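Local coordinates for toll-like receptor 6, Variable lymphocyte receptor B (Mus musculus, PDB 3A79), which probably recognises microbial diacylated lipopeptides together with TLR2, its mouse ectodomain here being fused to part of a hagfish variable lymphocyte receptor, at residues K321-I333 against F343-F355. Numbering follows the deposited sequence.
Sequences KEALYSVFAEMNI and FIHMVCPPSPSSF
Tyr325 reaches from helix 321-329 into the curve of the loop 343-355, in the TLR6 part of the fusion, and meets it on several sides. Its CG stands anti to the carbonyl carbon (chi1 -62°), which carries the hydroxyl out to the loop backbone, where Ile344 N donates to Tyr325 OH at 3.1 Å in a fairly straight bond (163° at the hydrogen). One ring face lies beneath His345 O, 3.4 Å above the plane and over its centre. The edge points at the face of Phe343 in a T-shaped pair, centroids 5.6 Å apart. Tyrosine suits this place because it joins a flat apolar surface to a polar tip; a leucine here would probably leave Ile344 N without its acceptor and Phe343 without the aromatic edge against its face. The CB of Met346 points away from the helix, but its flexible, unbranched chain bends at chi2 and chi3 and brings CE back to within 4.0 Å of Tyr325 CD2.

Further along, the small Ala329 lets the loop come close, its CB 3.6 Å from Val347 O, while the branched Val347 sets CG2 against Tyr325 CB. Phe355 lies against the last turn of the helix and the chain that follows, its broad apolar ring meeting both: Phe328 O lies at the ring edge, and Ile333 CG1 packs 3.8 Å from Phe355 CE2.

Cys348 ties the loop to Cys373 by a disulfide, and the ring of His345 stacks on an aromatic side chain of the partner chain. Within the leucine-rich-repeat solenoid, Leu324 and Val327 pack on Trp263 of helix 263-273, while Phe328 and Phe355 reach Leu336 of strand 335-339, and Phe328 also meets strand 306-314.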
loop_
_atom_site.group_PDB
_atom_site.type_symbol
_atom_site.label_atom_id
_atom_site.label_comp_id
_atom_site.label_asym_id
_atom_site.label_seq_id
_atom_site.Cartn_x
_atom_site.Cartn_y
_atom_site.Cartn_z
ATOM N N LYS B 321 -20.285 6.575 1.748
ATOM C CA LYS B 321 -19.267 6.566 2.791
ATOM C C LYS B 321 -19.430 7.717 3.798
ATOM O O LYS B 321 -18.989 7.606 4.947
ATOM C CB LYS B 321 -17.853 6.523 2.193
ATOM C CG LYS B 321 -17.481 5.184 1.554
ATOM C CD LYS B 321 -18.258 4.963 0.254
ATOM C CE LYS B 321 -18.108 3.541 -0.245
ATOM N NZ LYS B 321 -17.790 2.659 0.898
ATOM N N GLU B 322 -20.073 8.808 3.380
ATOM C CA GLU B 322 -20.424 9.875 4.319
ATOM C C GLU B 322 -21.238 9.293 5.473
ATOM O O GLU B 322 -20.914 9.501 6.644
ATOM C CB GLU B 322 -21.218 10.981 3.626
ATOM C CG GLU B 322 -20.362 12.007 2.905
ATOM C CD GLU B 322 -20.965 12.453 1.570
ATOM O OE1 GLU B 322 -20.868 13.659 1.246
ATOM O OE2 GLU B 322 -21.527 11.597 0.840
ATOM N N ALA B 323 -22.275 8.537 5.116
ATOM C CA ALA B 323 -23.233 7.974 6.070
ATOM C C ALA B 323 -22.565 7.206 7.192
ATOM O O ALA B 323 -23.104 7.111 8.297
ATOM C CB ALA B 323 -24.233 7.081 5.353
ATOM N N LEU B 324 -21.395 6.655 6.893
ATOM C CA LEU B 324 -20.638 5.868 7.850
ATOM C C LEU B 324 -19.595 6.735 8.547
ATOM O O LEU B 324 -19.560 6.771 9.769
ATOM C CB LEU B 324 -19.989 4.661 7.159
ATOM C CG LEU B 324 -18.861 3.904 7.876
ATOM C CD1 LEU B 324 -19.386 3.040 9.008
ATOM C CD2 LEU B 324 -18.105 3.050 6.895
ATOM N N TYR B 325 -18.762 7.446 7.788
ATOM C CA TYR B 325 -17.640 8.176 8.395
ATOM C C TYR B 325 -18.043 9.410 9.216
ATOM O O TYR B 325 -17.356 9.790 10.170
ATOM C CB TYR B 325 -16.565 8.561 7.364
ATOM C CG TYR B 325 -15.896 7.387 6.679
ATOM C CD1 TYR B 325 -15.625 7.420 5.317
ATOM C CD2 TYR B 325 -15.542 6.248 7.385
ATOM C CE1 TYR B 325 -15.022 6.356 4.680
ATOM C CE2 TYR B 325 -14.934 5.174 6.754
ATOM C CZ TYR B 325 -14.678 5.235 5.399
ATOM O OH TYR B 325 -14.084 4.170 4.752
ATOM N N SER B 326 -19.149 10.045 8.861
ATOM C CA SER B 326 -19.531 11.260 9.574
ATOM C C SER B 326 -19.966 10.946 11.015
ATOM O O SER B 326 -19.693 11.713 11.938
ATOM C CB SER B 326 -20.608 12.016 8.808
ATOM O OG SER B 326 -21.744 11.191 8.657
ATOM N N VAL B 327 -20.625 9.806 11.195
ATOM C CA VAL B 327 -21.016 9.321 12.517
ATOM C C VAL B 327 -19.862 9.335 13.526
ATOM O O VAL B 327 -20.088 9.502 14.722
ATOM C CB VAL B 327 -21.609 7.906 12.412
ATOM C CG1 VAL B 327 -21.664 7.225 13.768
ATOM C CG2 VAL B 327 -22.983 7.970 11.763
ATOM N N PHE B 328 -18.632 9.160 13.044
ATOM C CA PHE B 328 -17.443 9.278 13.892
ATOM C C PHE B 328 -16.827 10.672 13.829
ATOM O O PHE B 328 -16.395 11.209 14.837
ATOM C CB PHE B 328 -16.368 8.263 13.496
ATOM C CG PHE B 328 -16.818 6.847 13.566
ATOM C CD1 PHE B 328 -17.142 6.155 12.411
ATOM C CD2 PHE B 328 -16.922 6.202 14.783
ATOM C CE1 PHE B 328 -17.565 4.845 12.471
ATOM C CE2 PHE B 328 -17.345 4.890 14.846
ATOM C CZ PHE B 328 -17.669 4.212 13.687
ATOM N N ALA B 329 -16.764 11.251 12.637
ATOM C CA ALA B 329 -16.051 12.508 12.469
ATOM C C ALA B 329 -16.658 13.606 13.334
ATOM O O ALA B 329 -15.936 14.384 13.966
ATOM C CB ALA B 329 -16.032 12.908 11.014
ATOM N N GLU B 330 -17.988 13.643 13.374
ATOM C CA GLU B 330 -18.726 14.638 14.156
ATOM C C GLU B 330 -18.858 14.292 15.647
ATOM O O GLU B 330 -19.751 14.808 16.312
ATOM C CB GLU B 330 -20.138 14.854 13.585
ATOM C CG GLU B 330 -20.253 14.901 12.063
ATOM C CD GLU B 330 -21.613 15.420 11.606
ATOM O OE1 GLU B 330 -22.191 14.880 10.629
ATOM O OE2 GLU B 330 -22.105 16.379 12.236
ATOM N N MET B 331 -17.999 13.423 16.173
ATOM C CA MET B 331 -18.059 13.073 17.596
ATOM C C MET B 331 -17.338 14.116 18.428
ATOM O O MET B 331 -16.291 14.629 18.019
ATOM C CB MET B 331 -17.468 11.687 17.878
ATOM C CG MET B 331 -18.342 10.530 17.431
ATOM S SD MET B 331 -17.652 8.904 17.794
ATOM C CE MET B 331 -19.158 7.944 17.661
ATOM N N ASN B 332 -17.905 14.428 19.592
ATOM C CA ASN B 332 -17.358 15.463 20.465
ATOM C C ASN B 332 -16.652 14.910 21.697
ATOM O O ASN B 332 -16.904 15.342 22.825
ATOM C CB ASN B 332 -18.430 16.475 20.868
ATOM C CG ASN B 332 -19.563 15.847 21.662
ATOM O OD1 ASN B 332 -19.766 14.634 21.622
ATOM N ND2 ASN B 332 -20.317 16.679 22.385
ATOM N N ILE B 333 -15.756 13.959 21.460
ATOM C CA ILE B 333 -14.941 13.384 22.513
ATOM C C ILE B 333 -13.484 13.790 22.290
ATOM O O ILE B 333 -13.159 14.358 21.255
ATOM C CB ILE B 333 -15.087 11.866 22.515
ATOM C CG1 ILE B 333 -14.723 11.305 21.138
ATOM C CG2 ILE B 333 -16.512 11.483 22.879
ATOM C CD1 ILE B 333 -15.375 9.973 20.825
ATOM N N PHE B 343 -11.533 0.362 6.430
ATOM C CA PHE B 343 -11.809 1.761 6.099
ATOM C C PHE B 343 -10.726 2.366 5.201
ATOM O O PHE B 343 -9.544 2.074 5.362
ATOM C CB PHE B 343 -12.021 2.611 7.360
ATOM C CG PHE B 343 -13.141 2.126 8.240
ATOM C CD1 PHE B 343 -14.128 1.293 7.737
ATOM C CD2 PHE B 343 -13.217 2.520 9.566
ATOM C CE1 PHE B 343 -15.160 0.842 8.549
ATOM C CE2 PHE B 343 -14.254 2.072 10.378
ATOM C CZ PHE B 343 -15.221 1.230 9.867
ATOM N N ILE B 344 -11.143 3.211 4.260
ATOM C CA ILE B 344 -10.240 3.791 3.270
ATOM C C ILE B 344 -9.960 5.271 3.525
ATOM O O ILE B 344 -9.180 5.902 2.800
ATOM C CB ILE B 344 -10.828 3.666 1.863
ATOM C CG1 ILE B 344 -12.189 4.345 1.808
ATOM C CG2 ILE B 344 -10.974 2.219 1.467
ATOM C CD1 ILE B 344 -12.829 4.301 0.434
ATOM N N HIS B 345 -10.588 5.819 4.563
ATOM C CA HIS B 345 -10.623 7.264 4.763
ATOM C C HIS B 345 -11.247 7.677 6.094
ATOM O O HIS B 345 -11.892 6.875 6.773
ATOM C CB HIS B 345 -11.424 7.910 3.630
ATOM C CG HIS B 345 -11.141 9.368 3.448
ATOM N ND1 HIS B 345 -9.970 9.832 2.889
ATOM C CD2 HIS B 345 -11.872 10.465 3.750
ATOM C CE1 HIS B 345 -9.994 11.151 2.855
ATOM N NE2 HIS B 345 -11.134 11.561 3.376
ATOM N N MET B 346 -11.043 8.937 6.462
ATOM C CA MET B 346 -11.813 9.562 7.532
ATOM C C MET B 346 -12.126 10.990 7.117
ATOM O O MET B 346 -11.262 11.707 6.602
ATOM C CB MET B 346 -11.075 9.522 8.875
ATOM C CG MET B 346 -11.811 10.185 10.042
ATOM S SD MET B 346 -13.476 9.546 10.344
ATOM C CE MET B 346 -13.214 7.766 10.330
ATOM N N VAL B 347 -13.378 11.380 7.320
ATOM C CA VAL B 347 -13.865 12.697 6.939
ATOM C C VAL B 347 -13.317 13.766 7.881
ATOM O O VAL B 347 -13.056 13.493 9.045
ATOM C CB VAL B 347 -15.408 12.707 6.941
ATOM C CG1 VAL B 347 -15.943 14.099 7.077
ATOM C CG2 VAL B 347 -15.929 12.064 5.676
ATOM N N CYS B 348 -13.123 14.978 7.376
ATOM C CA CYS B 348 -12.753 16.096 8.244
ATOM C C CYS B 348 -13.993 16.599 9.029
ATOM O O CYS B 348 -15.081 16.777 8.464
ATOM C CB CYS B 348 -12.045 17.201 7.422
ATOM S SG CYS B 348 -11.693 18.803 8.218
ATOM N N PRO B 349 -13.847 16.778 10.350
ATOM C CA PRO B 349 -14.964 17.297 11.147
ATOM C C PRO B 349 -15.585 18.551 10.502
ATOM O O PRO B 349 -14.842 19.421 10.035
ATOM C CB PRO B 349 -14.298 17.659 12.477
ATOM C CG PRO B 349 -13.046 16.818 12.543
ATOM C CD PRO B 349 -12.654 16.455 11.161
ATOM N N PRO B 350 -16.929 18.655 10.490
ATOM C CA PRO B 350 -17.611 19.763 9.805
ATOM C C PRO B 350 -17.448 21.077 10.565
ATOM O O PRO B 350 -17.440 22.158 9.964
ATOM C CB PRO B 350 -19.094 19.340 9.809
ATOM C CG PRO B 350 -19.143 17.995 10.468
ATOM C CD PRO B 350 -17.876 17.827 11.250
ATOM N N SER B 351 -17.341 20.961 11.888
ATOM C CA SER B 351 -17.150 22.094 12.785
ATOM C C SER B 351 -15.924 21.776 13.631
ATOM O O SER B 351 -15.558 20.607 13.758
ATOM C CB SER B 351 -18.383 22.282 13.684
ATOM O OG SER B 351 -19.555 22.595 12.941
ATOM N N PRO B 352 -15.273 22.809 14.202
ATOM C CA PRO B 352 -14.104 22.603 15.068
ATOM C C PRO B 352 -14.350 21.498 16.087
ATOM O O PRO B 352 -15.241 21.651 16.920
ATOM C CB PRO B 352 -13.973 23.944 15.785
ATOM C CG PRO B 352 -14.477 24.923 14.800
ATOM C CD PRO B 352 -15.551 24.238 13.988
ATOM N N SER B 353 -13.591 20.407 16.025
ATOM C CA SER B 353 -13.807 19.314 16.965
ATOM C C SER B 353 -12.932 19.482 18.191
ATOM O O SER B 353 -12.247 20.492 18.347
ATOM C CB SER B 353 -13.559 17.951 16.323
ATOM O OG SER B 353 -12.174 17.691 16.240
ATOM N N SER B 354 -12.968 18.486 19.067
ATOM C CA SER B 354 -12.238 18.563 20.320
ATOM C C SER B 354 -11.325 17.363 20.426
ATOM O O SER B 354 -10.652 17.164 21.436
ATOM C CB SER B 354 -13.196 18.638 21.512
ATOM O OG SER B 354 -14.120 17.567 21.488
ATOM N N PHE B 355 -11.309 16.565 19.365
ATOM C CA PHE B 355 -10.341 15.490 19.247
ATOM C C PHE B 355 -8.981 16.050 19.585
ATOM O O PHE B 355 -8.553 17.047 19.008
ATOM C CB PHE B 355 -10.296 14.951 17.820
ATOM C CG PHE B 355 -11.507 14.162 17.426
ATOM C CD1 PHE B 355 -12.084 14.341 16.181
ATOM C CD2 PHE B 355 -12.060 13.240 18.296
ATOM C CE1 PHE B 355 -13.192 13.621 15.809
ATOM C CE2 PHE B 355 -13.171 12.509 17.931
ATOM C CZ PHE B 355 -13.737 12.700 16.683
#